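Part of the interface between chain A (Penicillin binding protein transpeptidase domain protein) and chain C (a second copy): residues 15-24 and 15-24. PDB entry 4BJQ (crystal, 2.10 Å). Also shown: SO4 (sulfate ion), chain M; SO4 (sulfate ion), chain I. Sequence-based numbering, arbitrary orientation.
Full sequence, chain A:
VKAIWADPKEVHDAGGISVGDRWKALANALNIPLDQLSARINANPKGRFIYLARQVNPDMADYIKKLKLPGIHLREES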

# COMPACT_ATOMS: atom_id res chain seq x y z
N GLY A 15 3.35 0.90 -4.16
CA GLY A 15 4.32 1.12 -3.10
C GLY A 15 5.07 -0.10 -2.56
O GLY A 15 5.96 0.06 -1.71
N GLY A 16 4.71 -1.29 -3.02
CA GLY A 16 5.32 -2.54 -2.56
C GLY A 16 4.54 -3.24 -1.46
O GLY A 16 3.69 -2.62 -0.80
N ILE A 17 4.82 -4.52 -1.25
CA ILE A 17 4.07 -5.35 -0.31
C ILE A 17 4.32 -4.93 1.16
O ILE A 17 3.44 -5.09 2.02
CB ILE A 17 4.33 -6.89 -0.56
CG1 ILE A 17 3.42 -7.74 0.33
CG2 ILE A 17 5.81 -7.25 -0.36
CD1 ILE A 17 3.28 -9.19 -0.10
N SER A 18 5.50 -4.39 1.42
CA SER A 18 5.87 -3.95 2.78
C SER A 18 5.74 -2.44 3.02
O SER A 18 6.29 -1.90 3.99
CB SER A 18 7.30 -4.41 3.12
OG SER A 18 7.40 -5.80 2.97
N VAL A 19 5.00 -1.76 2.15
CA VAL A 19 4.80 -0.30 2.24
C VAL A 19 4.32 0.16 3.62
O VAL A 19 4.58 1.30 4.03
CB VAL A 19 3.86 0.22 1.12
CG1 VAL A 19 2.40 -0.16 1.39
CG2 VAL A 19 4.01 1.72 0.91
N GLY A 20 3.62 -0.72 4.34
CA GLY A 20 3.23 -0.47 5.74
C GLY A 20 4.37 -0.07 6.67
O GLY A 20 4.20 0.82 7.50
N ASP A 21 5.53 -0.71 6.53
CA ASP A 21 6.74 -0.34 7.30
C ASP A 21 7.12 1.12 7.06
O ASP A 21 7.59 1.83 7.97
CB ASP A 21 7.95 -1.19 6.88
CG ASP A 21 7.80 -2.67 7.22
OD1 ASP A 21 7.04 -3.01 8.15
OD2 ASP A 21 8.48 -3.48 6.55
N ARG A 22 6.92 1.55 5.82
CA ARG A 22 7.30 2.89 5.41
C ARG A 22 6.30 3.95 5.86
O ARG A 22 6.69 5.07 6.15
CB ARG A 22 7.53 2.95 3.91
CG ARG A 22 8.88 2.38 3.56
CD ARG A 22 9.10 2.23 2.09
NE ARG A 22 9.63 0.90 1.94
CZ ARG A 22 9.00 -0.11 1.35
NH1 ARG A 22 7.82 0.07 0.76
NH2 ARG A 22 9.58 -1.30 1.32
N TRP A 23 5.02 3.59 5.91
CA TRP A 23 4.01 4.47 6.52
C TRP A 23 4.34 4.76 7.98
O TRP A 23 4.30 5.91 8.41
CB TRP A 23 2.59 3.91 6.39
CG TRP A 23 2.01 4.06 5.00
CD1 TRP A 23 1.68 3.05 4.14
CD2 TRP A 23 1.71 5.29 4.31
NE1 TRP A 23 1.18 3.57 2.97
CE2 TRP A 23 1.20 4.94 3.04
CE3 TRP A 23 1.83 6.65 4.64
CZ2 TRP A 23 0.79 5.90 2.10
CZ3 TRP A 23 1.42 7.61 3.71
CH2 TRP A 23 0.91 7.23 2.44
N LYS A 24 4.65 3.70 8.74
CA LYS A 24 5.15 3.84 10.11
C LYS A 24 6.37 4.74 10.18
O LYS A 24 6.47 5.58 11.05
CB LYS A 24 5.53 2.48 10.69
CG LYS A 24 4.38 1.66 11.20
CD LYS A 24 4.84 0.24 11.54
CE LYS A 24 3.70 -0.76 11.37
NZ LYS A 24 2.46 -0.32 12.11
S SO4 M . -6.65 2.68 5.44
O1 SO4 M . -5.95 1.52 4.93
O2 SO4 M . -6.37 3.84 4.58
O3 SO4 M . -8.09 2.40 5.46
O4 SO4 M . -6.19 3.01 6.79
S SO4 I . 8.95 -4.20 -0.22
O1 SO4 I . 9.45 -4.43 -1.58
O2 SO4 I . 7.81 -3.28 -0.25
O3 SO4 I . 8.57 -5.49 0.38
O4 SO4 I . 10.05 -3.65 0.58
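Chain C (15-24) GGISVGDRWK

Chain C repeats the backbone of chain A closely: Gly C15 ends a helix in a Schellman motif with positive phi, a type I turn runs from Gly C16 to Val C19, and a new helix carries Trp C23 and runs on past Lys C24. The two copies meet reciprocally, about an approximate twofold, so that the turn of each meets the helix of the other. The CA of Ile A17 lies 7.1 Å from the CA of Trp C23, and the CA of Trp A23 lies 6.7 Å from the CA of Ile C17.

These two isoleucine-tryptophan pairs cover most of the 366 Å² buried here. Trp C23 points its CA-to-CB bond toward chain A and takes Ile A17 over one ring face, with Ile A17 CG1 3.9 Å from the centroid of its five-membered ring. In the reciprocal pair the methylene slides to the six-membered ring, Ile C17 CG1 standing 3.8 Å from that centroid of Trp A23 and almost on the ring normal. The isoleucines differ in chi1, t for Ile A17 and m for Ile C17, yet both present CG1 to the indole.

No direct hydrogen bond joins the stretches. Each indole nitrogen instead reaches the opposing turn through a water: one accepts from Trp C23 NE1 (2.8 Å) and donates to Gly A16 O (2.7 Å), the other accepts from Trp A23 NE1 (2.9 Å) and donates to Gly C16 O (2.6 Å).

Between the two pairs, Val C19 CG1 meets Val A19 CG1 at 3.5 Å, and Gly C20 CA lies 4.8 Å from Gly A20 CA. The rule to read is a reciprocal one: an aliphatic carbon over one face of each indole, water at each indole nitrogen, and small residues where the copies meet their own counterparts.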

# COMPACT_ATOMS: atom_id res chain seq x y z
N GLY C 15 -4.64 1.28 -2.05
CA GLY C 15 -5.07 0.29 -1.07
C GLY C 15 -5.21 0.82 0.34
O GLY C 15 -5.73 0.13 1.20
N GLY C 16 -4.73 2.04 0.59
CA GLY C 16 -4.83 2.67 1.91
C GLY C 16 -3.59 2.60 2.79
O GLY C 16 -2.66 1.82 2.51
N ILE C 17 -3.59 3.38 3.87
CA ILE C 17 -2.44 3.48 4.80
C ILE C 17 -2.26 2.21 5.65
O ILE C 17 -1.14 1.90 6.05
CB ILE C 17 -2.55 4.75 5.70
CG1 ILE C 17 -2.08 5.99 4.94
CG2 ILE C 17 -1.74 4.60 7.01
CD1 ILE C 17 -2.48 7.31 5.58
N SER C 18 -3.35 1.51 5.94
CA SER C 18 -3.28 0.30 6.76
C SER C 18 -3.31 -0.99 5.91
O SER C 18 -3.73 -2.05 6.37
CB SER C 18 -4.38 0.30 7.83
OG SER C 18 -5.66 0.39 7.22
N VAL C 19 -2.83 -0.88 4.68
CA VAL C 19 -2.79 -2.01 3.74
C VAL C 19 -2.00 -3.21 4.32
O VAL C 19 -2.36 -4.37 4.07
CB VAL C 19 -2.27 -1.54 2.35
CG1 VAL C 19 -0.75 -1.36 2.34
CG2 VAL C 19 -2.74 -2.46 1.25
N GLY C 20 -0.97 -2.92 5.11
CA GLY C 20 -0.10 -3.94 5.71
C GLY C 20 -0.82 -4.99 6.54
O GLY C 20 -0.45 -6.18 6.53
N ASP C 21 -1.84 -4.55 7.26
CA ASP C 21 -2.68 -5.46 8.03
C ASP C 21 -3.39 -6.43 7.08
O ASP C 21 -3.51 -7.62 7.37
CB ASP C 21 -3.69 -4.67 8.83
CG ASP C 21 -3.03 -3.74 9.82
OD1 ASP C 21 -1.93 -4.09 10.34
OD2 ASP C 21 -3.60 -2.65 10.05
N ARG C 22 -3.84 -5.91 5.95
CA ARG C 22 -4.52 -6.73 4.97
C ARG C 22 -3.57 -7.64 4.14
O ARG C 22 -3.97 -8.75 3.79
CB ARG C 22 -5.48 -5.88 4.13
CG ARG C 22 -6.31 -4.93 5.04
CD ARG C 22 -7.56 -4.36 4.38
NE ARG C 22 -7.32 -3.87 3.02
CZ ARG C 22 -6.89 -2.65 2.71
NH1 ARG C 22 -6.64 -1.76 3.67
NH2 ARG C 22 -6.72 -2.32 1.43
N TRP C 23 -2.33 -7.23 3.88
CA TRP C 23 -1.35 -8.17 3.28
C TRP C 23 -1.07 -9.37 4.20
O TRP C 23 -0.84 -10.50 3.72
CB TRP C 23 -0.02 -7.50 2.93
CG TRP C 23 -0.03 -6.68 1.69
CD1 TRP C 23 0.13 -5.33 1.60
CD2 TRP C 23 -0.19 -7.16 0.34
NE1 TRP C 23 0.08 -4.93 0.29
CE2 TRP C 23 -0.11 -6.03 -0.51
CE3 TRP C 23 -0.38 -8.43 -0.24
CZ2 TRP C 23 -0.22 -6.12 -1.91
CZ3 TRP C 23 -0.49 -8.53 -1.64
CH2 TRP C 23 -0.42 -7.38 -2.45
N LYS C 24 -1.08 -9.11 5.50
CA LYS C 24 -0.93 -10.14 6.53
C LYS C 24 -2.14 -11.07 6.50
O LYS C 24 -1.99 -12.30 6.52
CB LYS C 24 -0.74 -9.50 7.91
CG LYS C 24 -0.51 -10.48 9.06
CD LYS C 24 -0.14 -9.75 10.36
CE LYS C 24 -0.02 -10.73 11.53
NZ LYS C 24 0.09 -10.01 12.84
O HOH W 1 1.02 -2.59 -1.03
O HOH W 2 -0.52 2.15 1.15